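Local coordinates for Alr2269 protein (Nostoc sp., PDB 3MC9), which is an Omp85-family outer-membrane protein whose periplasmic POTRA domains probably receive polypeptides for beta-barrel biogenesis or transport across the membrane, at residues P138-V143 with A168-I173; V117-E122 with V130-Q135. All blocks are in the same frame, centred on the assembly; numbering follows the deposited sequence.

Contact 1. Residues P138-V143 with A168-I173; sequences PVLSKV and AQYGKI
L140 is gripped through both its backbone polar atoms by the loop 168-173. Its N-H goes to K172 O at 2.8 Å, approaching from 33° out of that carbonyl's plane, and its own carbonyl takes the N-H of G171, again at 2.8 Å, with the donor nearly in line with the C=O. The CA of Y170 adds a CH...O contact to the same L140 O. The loop can present G171 N and K172 O to one residue because Q169 to K172 form a type II beta turn, with G171 at positive phi. One step back, V139 and I173 make a single beta bridge, and V139 CG1, anti to the backbone N, sits 3.3 Å from G171 C against the turn's backbone.

In the second POTRA domain of the model, the run into edge strand 142-146 is strapped to the loop between helices 161-166 and 176-192. Y170 does the reaching. One face of its ring is turned to the backbone of 141-142, with S141 O and K142 CA over that face, both offset toward the rim; K142 CA stands 4.0 Å from the ring centroid in a CH-pi contact. At the far end of the ring the hydroxyl accepts the N-H of V143 at 3.2 Å, almost straight at 173°, and is also hydrogen-bonded to D163 OD1, so the phenol ties the strand's first residues to helix 161-166. S141 and K142 bond through their backbones to G210, and K142 also to V212 of strand 211-217.

L140 CD2 packs against Q169 CB at 3.7 Å and Y170 CD1 at 3.9 Å, while the leucine also touches V212 and L174. Two other side chains find partners beyond the contact: Q169 NE2 bonds to D178 O, and S141 OG to N209 O.

Contact 2. Residues V117-E122 with V130-Q135; sequences VQASPE and VSFIVQ
With chi1 at 52°, Q118 carries CG between its backbone N and carbonyl carbon, where it comes to rest 4.0 Å from I133 CB. I133 holds CG1 anti to its own carbonyl carbon, and from that branch CD1 reaches diagonally to S120 CB at 3.7 Å, so the isoleucine bridges Q118 and S120 on the neighbouring strand.

Between the two strands run four backbone bonds, two in each of the hydrogen-bonded pairs Q118-I133 and S120-S131; the shortest, S120 N to S131 O, is 2.7 Å. This is the antiparallel hairpin of strands 114-124 and 127-136 in the first modelled POTRA domain, where 114-124 is an edge strand and 127-136 pairs on its other side with 62-71. V117, A119, F132 and V134 point to the face opposite Q118 and I133. There A119 CB lies 4.0 Å from F132 CE1, and V117 CG1 meets V134 CG1 at 4.2 Å. Helix 98-110 packs on this side, I108 touching V117 and F132, and I105 touching A119.

Two waters extend the polar network on the Q118, S120, S131 and I133 face. One accepts from Q118 NE2 and lies 3.0 Å from I133 O, to which it can donate, a carbonyl already taking Q118 N. The other donates to S120 O and hydrogen-bonds S131 OG at 2.8 Å, linking that serine to the opposite strand.

In the fold
From the N terminus, the chain first builds strand 62-71 and helices 78-87 and 98-110, then enters strand 114-124. Contact 2 closes a short loop here: the chain turns back after residue 124 and strand 127-136 zips onto its predecessor. Only then does contact 1 open, at P138, just beyond Q135; it closes a longer excursion through strand 142-146 and helix 161-166. The two loops follow in series, neither nesting nor crossing, about 26 Å apart, centre to centre. Contact 2 joins the two hairpin strands at one side of a POTRA sheet, contact 1 the run into strand 142-146 and the loop between helices 161-166 and 176-192.

Contact 1. Residues P138-V143 with A168-I173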
ATOM      1  N   PRO A 138       2.477   8.350  -3.607  1.00 45.23           N
ATOM      2  CA  PRO A 138       3.352   9.478  -3.875  1.00 45.82           C
ATOM      3  C   PRO A 138       4.769   9.189  -3.398  1.00 44.70           C
ATOM      4  O   PRO A 138       4.990   8.202  -2.689  1.00 43.56           O
ATOM      5  CB  PRO A 138       2.745  10.588  -3.023  1.00 46.28           C
ATOM      6  CG  PRO A 138       2.218   9.868  -1.836  1.00 45.22           C
ATOM      7  CD  PRO A 138       1.743   8.524  -2.344  1.00 45.04           C
ATOM      8  N   VAL A 139       5.712  10.037  -3.789  1.00 45.26           N
ATOM      9  CA  VAL A 139       7.091   9.946  -3.300  1.00 44.89           C
ATOM     10  C   VAL A 139       7.070  10.255  -1.806  1.00 44.13           C
ATOM     11  O   VAL A 139       6.442  11.218  -1.386  1.00 43.86           O
ATOM     12  CB  VAL A 139       8.010  10.950  -4.027  1.00 46.47           C
ATOM     13  CG1 VAL A 139       9.444  10.844  -3.521  1.00 47.01           C
ATOM     14  CG2 VAL A 139       7.957  10.724  -5.543  1.00 46.97           C
ATOM     15  N   LEU A 140       7.710   9.411  -0.997  1.00 43.85           N
ATOM     16  CA  LEU A 140       7.749   9.638   0.461  1.00 43.30           C
ATOM     17  C   LEU A 140       8.638  10.837   0.784  1.00 44.84           C
ATOM     18  O   LEU A 140       9.852  10.809   0.534  1.00 45.64           O
ATOM     19  CB  LEU A 140       8.244   8.390   1.198  1.00 41.93           C
ATOM     20  CG  LEU A 140       8.314   8.467   2.725  1.00 40.45           C
ATOM     21  CD1 LEU A 140       6.912   8.600   3.342  1.00 38.09           C
ATOM     22  CD2 LEU A 140       9.029   7.259   3.279  1.00 36.88           C
ATOM     23  N   SER A 141       8.038  11.894   1.326  1.00 45.54           N
ATOM     24  CA  SER A 141       8.814  13.055   1.751  1.00 46.94           C
ATOM     25  C   SER A 141       9.196  12.926   3.220  1.00 46.91           C
ATOM     26  O   SER A 141      10.337  13.226   3.595  1.00 47.87           O
ATOM     27  CB  SER A 141       8.062  14.366   1.500  1.00 48.36           C
ATOM     28  OG  SER A 141       6.814  14.383   2.163  1.00 47.51           O
ATOM     29  N   LYS A 142       8.255  12.481   4.055  1.00 45.79           N
ATOM     30  CA  LYS A 142       8.571  12.240   5.455  1.00 44.92           C
ATOM     31  C   LYS A 142       7.577  11.380   6.246  1.00 42.74           C
ATOM     32  O   LYS A 142       6.434  11.180   5.834  1.00 41.78           O
ATOM     33  CB  LYS A 142       8.821  13.577   6.157  1.00 47.49           C
ATOM     34  CG  LYS A 142       7.689  14.156   6.946  1.00 49.41           C
ATOM     35  CD  LYS A 142       8.215  14.715   8.250  1.00 52.66           C
ATOM     36  CE  LYS A 142       8.424  16.202   8.225  1.00 55.92           C
ATOM     37  NZ  LYS A 142       8.757  16.646   9.612  1.00 58.36           N
ATOM     38  N   VAL A 143       8.065  10.841   7.365  1.00 41.06           N
ATOM     39  CA  VAL A 143       7.245  10.122   8.332  1.00 39.65           C
ATOM     40  C   VAL A 143       7.227  10.886   9.663  1.00 40.71           C
ATOM     41  O   VAL A 143       8.277  11.239  10.200  1.00 41.26           O
ATOM     42  CB  VAL A 143       7.733   8.655   8.554  1.00 38.34           C
ATOM     43  CG1 VAL A 143       6.891   7.957   9.604  1.00 35.23           C
ATOM     44  CG2 VAL A 143       7.687   7.873   7.252  1.00 36.13           C
ATOM     45  N   ALA A 168      16.045   6.696   4.863  1.00 48.83           N
ATOM     46  CA  ALA A 168      16.506   5.965   3.698  1.00 49.71           C
ATOM     47  C   ALA A 168      15.429   5.787   2.624  1.00 48.61           C
ATOM     48  O   ALA A 168      15.751   5.612   1.458  1.00 49.68           O
ATOM     49  CB  ALA A 168      17.048   4.592   4.141  1.00 50.10           C
ATOM     50  N   GLN A 169      14.156   5.809   3.019  1.00 46.53           N
ATOM     51  CA  GLN A 169      13.049   5.659   2.072  1.00 45.49           C
ATOM     52  C   GLN A 169      12.592   7.011   1.496  1.00 45.44           C
ATOM     53  O   GLN A 169      11.782   7.049   0.585  1.00 44.80           O
ATOM     54  CB  GLN A 169      11.870   4.926   2.740  1.00 43.90           C
ATOM     55  CG  GLN A 169      12.231   3.581   3.410  1.00 42.89           C
ATOM     56  CD  GLN A 169      11.055   2.942   4.160  1.00 40.78           C
ATOM     57  OE1 GLN A 169       9.884   3.122   3.793  1.00 39.51           O
ATOM     58  NE2 GLN A 169      11.366   2.194   5.228  1.00 35.57           N
ATOM     59  N   TYR A 170      13.110   8.113   2.038  1.00 46.25           N
ATOM     60  CA  TYR A 170      12.741   9.464   1.595  1.00 47.27           C
ATOM     61  C   TYR A 170      13.211   9.718   0.164  1.00 48.37           C
ATOM     62  O   TYR A 170      14.286   9.277  -0.223  1.00 49.12           O
ATOM     63  CB  TYR A 170      13.358  10.535   2.507  1.00 48.22           C
ATOM     64  CG  TYR A 170      12.778  10.636   3.915  1.00 48.24           C
ATOM     65  CD1 TYR A 170      11.925   9.655   4.436  1.00 46.53           C
ATOM     66  CD2 TYR A 170      13.117  11.708   4.741  1.00 49.38           C
ATOM     67  CE1 TYR A 170      11.404   9.764   5.718  1.00 46.43           C
ATOM     68  CE2 TYR A 170      12.609  11.815   6.032  1.00 49.50           C
ATOM     69  CZ  TYR A 170      11.753  10.843   6.512  1.00 47.42           C
ATOM     70  OH  TYR A 170      11.243  10.946   7.786  1.00 47.86           O
ATOM     71  N   GLY A 171      12.397  10.425  -0.614  1.00 48.77           N
ATOM     72  CA  GLY A 171      12.760  10.808  -1.989  1.00 50.44           C
ATOM     73  C   GLY A 171      12.490   9.722  -3.024  1.00 50.36           C
ATOM     74  O   GLY A 171      12.851   9.864  -4.188  1.00 51.83           O
ATOM     75  N   LYS A 172      11.855   8.637  -2.593  1.00 49.23           N
ATOM     76  CA  LYS A 172      11.443   7.554  -3.479  1.00 48.92           C
ATOM     77  C   LYS A 172       9.974   7.266  -3.261  1.00 46.84           C
ATOM     78  O   LYS A 172       9.410   7.600  -2.211  1.00 45.56           O
ATOM     79  CB  LYS A 172      12.229   6.284  -3.174  1.00 49.60           C
ATOM     80  CG  LYS A 172      13.577   6.191  -3.879  1.00 52.82           C
ATOM     81  CD  LYS A 172      14.285   4.889  -3.515  1.00 54.92           C
ATOM     82  CE  LYS A 172      14.636   4.823  -2.028  1.00 54.07           C
ATOM     83  NZ  LYS A 172      15.090   3.467  -1.652  1.00 55.03           N
ATOM     84  N   ILE A 173       9.361   6.622  -4.251  1.00 45.85           N
ATOM     85  CA  ILE A 173       7.951   6.269  -4.162  1.00 43.93           C
ATOM     86  C   ILE A 173       7.740   5.480  -2.867  1.00 41.83           C
ATOM     87  O   ILE A 173       8.557   4.642  -2.497  1.00 41.13           O
ATOM     88  CB  ILE A 173       7.438   5.504  -5.425  1.00 45.22           C
ATOM     89  CG1 ILE A 173       5.941   5.191  -5.288  1.00 44.85           C
ATOM     90  CG2 ILE A 173       8.253   4.231  -5.706  1.00 44.29           C
ATOM     91  CD1 ILE A 173       5.374   4.376  -6.435  1.00 46.71           C
TER

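Contact 2. Residues V117-E122 with V130-Q135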
ATOM      1  N   VAL A 117      -6.636   0.792  -5.652  1.00 41.50           N
ATOM      2  CA  VAL A 117      -6.708  -0.249  -6.657  1.00 40.58           C
ATOM      3  C   VAL A 117      -8.163  -0.669  -6.835  1.00 41.27           C
ATOM      4  O   VAL A 117      -8.860  -0.942  -5.854  1.00 41.10           O
ATOM      5  CB  VAL A 117      -5.933  -1.511  -6.224  1.00 40.37           C
ATOM      6  CG1 VAL A 117      -5.983  -2.558  -7.334  1.00 37.59           C
ATOM      7  CG2 VAL A 117      -4.500  -1.169  -5.842  1.00 38.61           C
ATOM      8  N   GLN A 118      -8.623  -0.708  -8.080  1.00 41.31           N
ATOM      9  CA  GLN A 118      -9.919  -1.294  -8.377  1.00 42.10           C
ATOM     10  C   GLN A 118      -9.897  -2.062  -9.690  1.00 40.96           C
ATOM     11  O   GLN A 118      -9.029  -1.847 -10.531  1.00 40.74           O
ATOM     12  CB  GLN A 118     -10.994  -0.209  -8.418  1.00 43.73           C
ATOM     13  CG  GLN A 118     -10.659   0.963  -9.316  1.00 46.02           C
ATOM     14  CD  GLN A 118     -11.695   2.086  -9.244  1.00 49.84           C
ATOM     15  OE1 GLN A 118     -12.725   2.048  -9.927  1.00 54.19           O
ATOM     16  NE2 GLN A 118     -11.417   3.091  -8.430  1.00 51.67           N
ATOM     17  N   ALA A 119     -10.869  -2.949  -9.844  1.00 40.83           N
ATOM     18  CA  ALA A 119     -11.091  -3.669 -11.086  1.00 40.66           C
ATOM     19  C   ALA A 119     -12.378  -3.158 -11.718  1.00 41.47           C
ATOM     20  O   ALA A 119     -13.444  -3.127 -11.069  1.00 42.17           O
ATOM     21  CB  ALA A 119     -11.184  -5.136 -10.834  1.00 40.11           C
ATOM     22  N   SER A 120     -12.267  -2.754 -12.981  1.00 40.93           N
ATOM     23  CA  SER A 120     -13.403  -2.301 -13.772  1.00 41.48           C
ATOM     24  C   SER A 120     -13.609  -3.271 -14.967  1.00 40.76           C
ATOM     25  O   SER A 120     -12.785  -3.308 -15.872  1.00 40.26           O
ATOM     26  CB  SER A 120     -13.132  -0.870 -14.245  1.00 42.01           C
ATOM     27  OG  SER A 120     -14.230  -0.342 -14.969  1.00 44.22           O
ATOM     28  N   PRO A 121     -14.682  -4.081 -14.947  1.00 40.68           N
ATOM     29  CA  PRO A 121     -14.961  -5.021 -16.042  1.00 41.06           C
ATOM     30  C   PRO A 121     -15.967  -4.531 -17.102  1.00 42.00           C
ATOM     31  O   PRO A 121     -17.033  -4.005 -16.763  1.00 42.63           O
ATOM     32  CB  PRO A 121     -15.532  -6.250 -15.316  1.00 40.79           C
ATOM     33  CG  PRO A 121     -16.114  -5.742 -14.051  1.00 41.45           C
ATOM     34  CD  PRO A 121     -15.551  -4.339 -13.786  1.00 41.26           C
ATOM     35  N   GLU A 122     -15.623  -4.741 -18.374  1.00 41.87           N
ATOM     36  CA  GLU A 122     -16.473  -4.323 -19.500  1.00 42.91           C
ATOM     37  C   GLU A 122     -16.756  -5.555 -20.349  1.00 41.98           C
ATOM     38  O   GLU A 122     -15.845  -6.144 -20.956  1.00 41.23           O
ATOM     39  CB  GLU A 122     -15.800  -3.211 -20.327  1.00 43.92           C
ATOM     40  CG  GLU A 122     -16.683  -2.565 -21.387  1.00 48.10           C
ATOM     41  CD  GLU A 122     -15.891  -1.712 -22.378  1.00 53.51           C
ATOM     42  OE1 GLU A 122     -15.044  -2.268 -23.107  1.00 56.07           O
ATOM     43  OE2 GLU A 122     -16.121  -0.481 -22.432  1.00 59.51           O
ATOM     44  N   VAL A 130     -10.986  -6.492 -18.656  1.00 34.54           N
ATOM     45  CA  VAL A 130     -10.822  -6.157 -17.230  1.00 33.72           C
ATOM     46  C   VAL A 130      -9.760  -5.073 -17.103  1.00 34.02           C
ATOM     47  O   VAL A 130      -8.608  -5.274 -17.494  1.00 33.75           O
ATOM     48  CB  VAL A 130     -10.439  -7.392 -16.388  1.00 33.41           C
ATOM     49  CG1 VAL A 130     -10.155  -7.003 -14.937  1.00 32.56           C
ATOM     50  CG2 VAL A 130     -11.553  -8.457 -16.437  1.00 33.30           C
ATOM     51  N   SER A 131     -10.170  -3.916 -16.587  1.00 34.51           N
ATOM     52  CA  SER A 131      -9.251  -2.824 -16.311  1.00 34.79           C
ATOM     53  C   SER A 131      -8.903  -2.769 -14.827  1.00 34.38           C
ATOM     54  O   SER A 131      -9.781  -2.667 -13.969  1.00 34.63           O
ATOM     55  CB  SER A 131      -9.842  -1.496 -16.792  1.00 35.79           C
ATOM     56  OG  SER A 131      -9.797  -1.429 -18.206  1.00 35.99           O
ATOM     57  N   PHE A 132      -7.617  -2.883 -14.529  1.00 34.31           N
ATOM     58  CA  PHE A 132      -7.121  -2.664 -13.180  1.00 34.13           C
ATOM     59  C   PHE A 132      -6.657  -1.228 -13.164  1.00 35.01           C
ATOM     60  O   PHE A 132      -5.728  -0.863 -13.895  1.00 35.96           O
ATOM     61  CB  PHE A 132      -5.993  -3.623 -12.821  1.00 33.50           C
ATOM     62  CG  PHE A 132      -6.450  -5.047 -12.658  1.00 33.51           C
ATOM     63  CD1 PHE A 132      -7.147  -5.446 -11.516  1.00 32.86           C
ATOM     64  CD2 PHE A 132      -6.215  -5.982 -13.656  1.00 32.91           C
ATOM     65  CE1 PHE A 132      -7.589  -6.755 -11.372  1.00 31.99           C
ATOM     66  CE2 PHE A 132      -6.652  -7.286 -13.522  1.00 34.06           C
ATOM     67  CZ  PHE A 132      -7.350  -7.677 -12.380  1.00 32.96           C
ATOM     68  N   ILE A 133      -7.335  -0.409 -12.369  1.00 35.82           N
ATOM     69  CA  ILE A 133      -7.028   1.009 -12.290  1.00 36.74           C
ATOM     70  C   ILE A 133      -6.337   1.247 -10.965  1.00 37.42           C
ATOM     71  O   ILE A 133      -6.877   0.960  -9.898  1.00 37.20           O
ATOM     72  CB  ILE A 133      -8.299   1.869 -12.463  1.00 37.61           C
ATOM     73  CG1 ILE A 133      -8.931   1.567 -13.826  1.00 37.73           C
ATOM     74  CG2 ILE A 133      -7.964   3.370 -12.345  1.00 36.94           C
ATOM     75  CD1 ILE A 133     -10.432   1.657 -13.846  1.00 40.20           C
ATOM     76  N   VAL A 134      -5.111   1.743 -11.039  1.00 38.63           N
ATOM     77  CA  VAL A 134      -4.262   1.823  -9.871  1.00 38.97           C
ATOM     78  C   VAL A 134      -3.746   3.249  -9.717  1.00 40.62           C
ATOM     79  O   VAL A 134      -3.550   3.956 -10.703  1.00 41.61           O
ATOM     80  CB  VAL A 134      -3.093   0.833  -9.969  1.00 38.61           C
ATOM     81  CG1 VAL A 134      -3.612  -0.594 -10.216  1.00 37.82           C
ATOM     82  CG2 VAL A 134      -2.112   1.240 -11.062  1.00 38.81           C
ATOM     83  N   GLN A 135      -3.547   3.661  -8.472  1.00 41.03           N
ATOM     84  CA  GLN A 135      -3.038   4.988  -8.150  1.00 42.18           C
ATOM     85  C   GLN A 135      -1.732   4.781  -7.424  1.00 41.89           C
ATOM     86  O   GLN A 135      -1.728   4.353  -6.270  1.00 41.85           O
ATOM     87  CB  GLN A 135      -4.029   5.752  -7.274  1.00 42.75           C
ATOM     88  CG  GLN A 135      -3.635   7.201  -6.956  1.00 45.36           C
ATOM     89  CD  GLN A 135      -3.109   7.987  -8.160  1.00 48.29           C
ATOM     90  OE1 GLN A 135      -1.957   8.408  -8.164  1.00 52.36           O
ATOM     91  NE2 GLN A 135      -3.949   8.195  -9.168  1.00 48.73           N
TER
HETATM   92  O   HOH W   1      -8.227   3.043  -8.238  1.00 44.81           O
HETATM   93  O   HOH W   2     -12.240  -2.677 -18.813  1.00 35.65           O